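Local coordinates for protein TASOR (Homo sapiens, PDB 6SWG), which serves as a component of the HUSH complex, which maintains epigenetic transcriptional silencing at H3K9me3-rich loci by promoting recruitment of SETDB1 and MORC2, at residues V9-Y13 / V35-F40. Coordinates in Å, arbitrary orientation, origin at the centre of the assembly. Numbering follows the deposited sequence.
Sequences VLGEY and VSTPIF
An extended chain can pack along a helix without a single hydrogen bond between them, provided its bumps match the helix's hollows. Residues 9-13 form one alpha-helical turn, closed by the Tyr13 N to Val9 O hydrogen bond (2.9 Å); residues 35-39 stay extended, polyproline-II-like through Pro38, and the chain bends at Phe40 (psi 64°). Leu10 and Pro38 are in register (CA to CA 6.7 Å). Pro38 is the central bump, filling the hollow between Leu10 and Tyr13. With Tyr13 at chi1 t, Pro38 CD lies over the ring face, 3.8 Å from its centroid, a CH-pi contact, while Pro38 CG meets Leu10 CD2 at 3.9 Å. Phe40, chi1 m, points its ring edge at the helix: CZ is 3.5 Å from Val9 CG1, and CE2 4.1 Å from Leu10 CD2. Tyr13 OH reaches Val35 CB at 3.7 Å. Ile39 turns away, its N hydrogen-bonded to an acidic side chain of Periphilin-1. Such apolar packing, proline over aromatic face, is characteristic of a loop folded back along its preceding helix, here 4-26 in the TASOR-Periphilin core complex.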
loop_
_atom_site.group_PDB
_atom_site.type_symbol
_atom_site.label_atom_id
_atom_site.label_comp_id
_atom_site.label_asym_id
_atom_site.label_seq_id
_atom_site.Cartn_x
_atom_site.Cartn_y
_atom_site.Cartn_z
ATOM N N VAL C 9 11.934 -5.620 3.547
ATOM C CA VAL C 9 11.453 -4.933 2.351
ATOM C C VAL C 9 12.606 -4.260 1.603
ATOM O O VAL C 9 12.722 -4.371 0.378
ATOM C CB VAL C 9 10.364 -3.926 2.740
ATOM C CG1 VAL C 9 9.991 -3.221 1.496
ATOM C CG2 VAL C 9 9.133 -4.671 3.324
ATOM N N LEU C 10 13.469 -3.558 2.325
ATOM C CA LEU C 10 14.632 -2.955 1.691
ATOM C C LEU C 10 15.520 -4.004 1.050
ATOM O O LEU C 10 16.101 -3.742 -0.011
ATOM C CB LEU C 10 15.453 -2.180 2.710
ATOM C CG LEU C 10 14.781 -0.965 3.331
ATOM C CD1 LEU C 10 15.742 -0.282 4.263
ATOM C CD2 LEU C 10 14.285 -0.017 2.240
ATOM N N GLY C 11 15.644 -5.192 1.678
ATOM C CA GLY C 11 16.497 -6.220 1.108
ATOM C C GLY C 11 15.908 -6.727 -0.180
ATOM O O GLY C 11 16.619 -6.894 -1.183
ATOM N N GLU C 12 14.584 -6.919 -0.191
ATOM C CA GLU C 12 13.924 -7.284 -1.442
ATOM C C GLU C 12 14.154 -6.207 -2.500
ATOM O O GLU C 12 14.424 -6.517 -3.665
ATOM C CB GLU C 12 12.441 -7.512 -1.203
ATOM C CG GLU C 12 12.102 -8.698 -0.302
ATOM C CD GLU C 12 12.388 -10.032 -0.916
ATOM O OE1 GLU C 12 12.410 -10.179 -2.184
ATOM O OE2 GLU C 12 12.605 -10.979 -0.126
ATOM N N TYR C 13 14.082 -4.923 -2.112
ATOM C CA TYR C 13 14.186 -3.909 -3.143
ATOM C C TYR C 13 15.596 -3.891 -3.706
ATOM O O TYR C 13 15.784 -3.738 -4.916
ATOM C CB TYR C 13 13.787 -2.525 -2.646
ATOM C CG TYR C 13 13.787 -1.512 -3.782
ATOM C CD1 TYR C 13 14.875 -0.669 -3.989
ATOM C CD2 TYR C 13 12.714 -1.425 -4.685
ATOM C CE1 TYR C 13 14.889 0.239 -5.044
ATOM C CE2 TYR C 13 12.727 -0.507 -5.745
ATOM C CZ TYR C 13 13.811 0.313 -5.906
ATOM O OH TYR C 13 13.800 1.215 -6.926
ATOM N N VAL C 35 15.371 5.839 -8.932
ATOM C CA VAL C 35 14.243 5.710 -8.022
ATOM C C VAL C 35 14.790 5.526 -6.616
ATOM O O VAL C 35 15.633 4.659 -6.374
ATOM C CB VAL C 35 13.348 4.533 -8.429
ATOM C CG1 VAL C 35 12.077 4.547 -7.601
ATOM C CG2 VAL C 35 13.032 4.593 -9.908
ATOM N N SER C 36 14.302 6.326 -5.681
ATOM C CA SER C 36 14.778 6.255 -4.313
ATOM C C SER C 36 14.376 4.939 -3.668
ATOM O O SER C 36 13.458 4.229 -4.124
ATOM C CB SER C 36 14.218 7.414 -3.508
ATOM O OG SER C 36 12.986 7.870 -4.074
ATOM N N THR C 37 15.121 4.562 -2.613
ATOM C CA THR C 37 14.753 3.297 -1.997
ATOM C C THR C 37 13.493 3.464 -1.144
ATOM O O THR C 37 13.228 4.536 -0.599
ATOM C CB THR C 37 15.880 2.745 -1.130
ATOM O OG1 THR C 37 16.080 3.590 0.008
ATOM C CG2 THR C 37 17.176 2.668 -1.910
ATOM N N PRO C 38 12.710 2.412 -0.993
ATOM C CA PRO C 38 11.445 2.555 -0.264
ATOM C C PRO C 38 11.639 3.104 1.150
ATOM O O PRO C 38 12.732 3.033 1.731
ATOM C CB PRO C 38 10.873 1.131 -0.251
ATOM C CG PRO C 38 11.911 0.261 -0.786
ATOM C CD PRO C 38 12.893 1.054 -1.546
ATOM N N ILE C 39 10.537 3.677 1.689
ATOM C CA ILE C 39 10.511 4.385 2.968
ATOM C C ILE C 39 9.189 4.091 3.664
ATOM O O ILE C 39 8.175 3.819 3.016
ATOM C CB ILE C 39 10.702 5.904 2.765
ATOM C CG1 ILE C 39 9.596 6.470 1.858
ATOM C CG2 ILE C 39 12.090 6.190 2.181
ATOM C CD1 ILE C 39 9.635 7.990 1.670
ATOM N N PHE C 40 9.187 4.162 4.994
ATOM C CA PHE C 40 8.028 3.739 5.776
ATOM C C PHE C 40 7.672 4.790 6.831
ATOM O O PHE C 40 7.707 4.531 8.036
ATOM C CB PHE C 40 8.304 2.368 6.415
ATOM C CG PHE C 40 8.860 1.369 5.454
ATOM C CD1 PHE C 40 8.013 0.602 4.664
ATOM C CD2 PHE C 40 10.247 1.222 5.305
ATOM C CE1 PHE C 40 8.542 -0.298 3.722
ATOM C CE2 PHE C 40 10.788 0.325 4.382
ATOM C CZ PHE C 40 9.930 -0.442 3.586
#